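Local atomic coordinates of putative diflavin flavoprotein A 3 (Synechocystis sp., PDB entry 6H0C), a protein that probably passes electrons from NADH to oxygen, reducing it to water, this chain being its flavodiiron core of a metallo-beta-lactamase-like and a flavodoxin-like domain. Residues Val79-His83 with Tyr154-Thr160. Coordinates in Å, arbitrary orientation, origin at the centre of the assembly. Numbering follows the deposited sequence.
Sequences VILGH and YPGQLCT. With FLC (citrate anion), chain B.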
loop_
_atom_site.group_PDB
_atom_site.type_symbol
_atom_site.label_atom_id
_atom_site.label_comp_id
_atom_site.label_asym_id
_atom_site.label_seq_id
_atom_site.Cartn_x
_atom_site.Cartn_y
_atom_site.Cartn_z
ATOM N N VAL A 79 -8.737 -5.643 -17.829
ATOM C CA VAL A 79 -8.661 -5.626 -16.378
ATOM C C VAL A 79 -7.541 -4.668 -15.955
ATOM O O VAL A 79 -6.357 -4.894 -16.231
ATOM C CB VAL A 79 -8.447 -7.035 -15.791
ATOM C CG1 VAL A 79 -8.356 -6.953 -14.270
ATOM C CG2 VAL A 79 -9.595 -7.938 -16.190
ATOM N N ILE A 80 -7.940 -3.579 -15.301
ATOM C CA ILE A 80 -7.015 -2.528 -14.922
ATOM C C ILE A 80 -6.649 -2.679 -13.448
ATOM O O ILE A 80 -7.536 -2.764 -12.588
ATOM C CB ILE A 80 -7.624 -1.134 -15.195
ATOM C CG1 ILE A 80 -8.021 -1.015 -16.664
ATOM C CG2 ILE A 80 -6.647 -0.030 -14.828
ATOM C CD1 ILE A 80 -8.614 0.338 -17.022
ATOM N N LEU A 81 -5.350 -2.733 -13.156
ATOM C CA LEU A 81 -4.894 -2.937 -11.781
ATOM C C LEU A 81 -4.259 -1.670 -11.226
ATOM O O LEU A 81 -3.278 -1.169 -11.789
ATOM C CB LEU A 81 -3.891 -4.094 -11.702
ATOM C CG LEU A 81 -4.362 -5.425 -12.267
ATOM C CD1 LEU A 81 -3.230 -6.435 -12.290
ATOM C CD2 LEU A 81 -5.523 -5.933 -11.439
ATOM N N GLY A 82 -4.816 -1.157 -10.128
ATOM C CA GLY A 82 -4.255 0.006 -9.451
ATOM C C GLY A 82 -3.054 -0.365 -8.586
ATOM O O GLY A 82 -2.252 0.495 -8.210
ATOM N N HIS A 83 -2.948 -1.654 -8.265
ATOM C CA HIS A 83 -1.820 -2.201 -7.513
ATOM C C HIS A 83 -1.910 -3.715 -7.575
ATOM O O HIS A 83 -2.951 -4.257 -7.950
ATOM C CB HIS A 83 -1.809 -1.717 -6.062
ATOM C CG HIS A 83 -2.835 -2.380 -5.198
ATOM N ND1 HIS A 83 -4.166 -2.024 -5.216
ATOM C CD2 HIS A 83 -2.725 -3.378 -4.288
ATOM C CE1 HIS A 83 -4.832 -2.775 -4.357
ATOM N NE2 HIS A 83 -3.981 -3.608 -3.782
ATOM N N TYR A 154 3.500 0.143 -2.235
ATOM C CA TYR A 154 2.799 -0.121 -3.493
ATOM C C TYR A 154 3.636 0.341 -4.669
ATOM O O TYR A 154 3.336 1.356 -5.300
ATOM C CB TYR A 154 1.428 0.559 -3.498
ATOM C CG TYR A 154 0.585 0.057 -2.362
ATOM C CD1 TYR A 154 0.058 -1.232 -2.389
ATOM C CD2 TYR A 154 0.365 0.840 -1.233
ATOM C CE1 TYR A 154 -0.694 -1.717 -1.332
ATOM C CE2 TYR A 154 -0.385 0.356 -0.162
ATOM C CZ TYR A 154 -0.915 -0.920 -0.223
ATOM O OH TYR A 154 -1.667 -1.408 0.816
ATOM N N PRO A 155 4.696 -0.415 -4.972
ATOM C CA PRO A 155 5.635 -0.015 -6.023
ATOM C C PRO A 155 4.965 0.067 -7.391
ATOM O O PRO A 155 5.391 0.854 -8.250
ATOM C CB PRO A 155 6.688 -1.124 -5.995
ATOM C CG PRO A 155 6.580 -1.717 -4.625
ATOM C CD PRO A 155 5.116 -1.657 -4.300
ATOM N N GLY A 156 3.920 -0.729 -7.593
ATOM C CA GLY A 156 3.264 -0.758 -8.886
ATOM C C GLY A 156 2.020 0.099 -8.945
ATOM O O GLY A 156 1.218 -0.033 -9.870
ATOM N N GLN A 157 1.847 0.982 -7.966
ATOM C CA GLN A 157 0.590 1.716 -7.879
ATOM C C GLN A 157 0.373 2.610 -9.095
ATOM O O GLN A 157 1.292 3.291 -9.560
ATOM C CB GLN A 157 0.522 2.552 -6.606
ATOM C CG GLN A 157 -0.830 3.203 -6.387
ATOM C CD GLN A 157 -0.896 3.913 -5.058
ATOM O OE1 GLN A 157 -1.160 3.297 -4.029
ATOM N NE2 GLN A 157 -0.629 5.209 -5.065
ATOM N N LEU A 158 -0.861 2.604 -9.584
ATOM C CA LEU A 158 -1.225 3.283 -10.814
ATOM C C LEU A 158 -2.592 3.920 -10.675
ATOM O O LEU A 158 -3.574 3.224 -10.425
ATOM C CB LEU A 158 -1.224 2.293 -11.972
ATOM C CG LEU A 158 -1.566 2.863 -13.346
ATOM C CD1 LEU A 158 -0.426 3.737 -13.863
ATOM C CD2 LEU A 158 -1.877 1.736 -14.318
ATOM N N CYS A 159 -2.662 5.240 -10.813
ATOM C CA CYS A 159 -3.948 5.931 -10.800
ATOM C C CYS A 159 -4.429 6.162 -12.224
ATOM O O CYS A 159 -3.631 6.184 -13.156
ATOM C CB CYS A 159 -3.850 7.272 -10.061
ATOM S SG CYS A 159 -3.441 7.156 -8.293
ATOM N N THR A 160 -5.732 6.359 -12.382
ATOM C CA THR A 160 -6.346 6.509 -13.696
ATOM C C THR A 160 -7.372 7.636 -13.699
ATOM O O THR A 160 -8.190 7.724 -12.790
ATOM C CB THR A 160 -7.064 5.213 -14.131
ATOM O OG1 THR A 160 -6.190 4.090 -13.964
ATOM C CG2 THR A 160 -7.532 5.319 -15.590
HETATM C CAC FLC B . -2.434 -4.789 0.913
HETATM C CA FLC B . -3.008 -6.163 0.646
HETATM C CB FLC B . -4.498 -6.189 0.354
HETATM C CBC FLC B . -4.879 -5.333 -0.836
HETATM C CG FLC B . -4.861 -7.630 0.037
HETATM C CGC FLC B . -6.358 -7.782 -0.116
HETATM O OA1 FLC B . -2.901 -3.756 0.363
HETATM O OA2 FLC B . -1.454 -4.692 1.693
HETATM O OB1 FLC B . -5.764 -4.452 -0.694
HETATM O OB2 FLC B . -4.332 -5.504 -1.955
HETATM O OG1 FLC B . -7.028 -8.303 0.816
HETATM O OG2 FLC B . -6.932 -7.382 -1.166
HETATM O OHB FLC B . -5.222 -5.751 1.484
HETATM O O HOH W 1 -0.451 -1.111 -11.757
#
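The loop after strand 78-80 meets the start of strand 158-162 and the turn before it. A single direct hydrogen bond joins the backbones: Leu-158 N gives to Gly-82 O at 2.9 Å. Two CA-H...O contacts flank it, Gln-157 CA to Gly-82 O (3.1 Å) and Gly-82 CA to Leu-158 O (3.4 Å). Tyr-154 to Gln-157 form a type I turn. A water donates to Leu-81 O and to Gly-156 O, bridging the two carbonyls.

Ile-80 CG2 packs against Thr-160 OG1 at 4.2 Å. At the other end, the edge of the Tyr-154 ring points to the face of His-83 in an offset edge-to-face pair. Both side chains hydrogen-bond to a citrate, probably from the crystallisation liquor: His-83 NE2 to OB2 and Tyr-154 OH to OA1, each 2.7 Å. His-83 probably matches the first ligand of the H-x-E-x-D iron motif of canonical flavodiiron proteins; here Asn-85 follows, a non-canonical residue. The citrate probably fills the pocket of their diiron site.

Strands 78-80 and 158-162 belong to different sheets of the metallo-beta-lactamase-like domain. Ile-80 and Thr-160 meet between them, beside Leu-144 and Phe-52. His-83 and Tyr-154 lie in loops at the strand ends, with helix 86-98 against His-83.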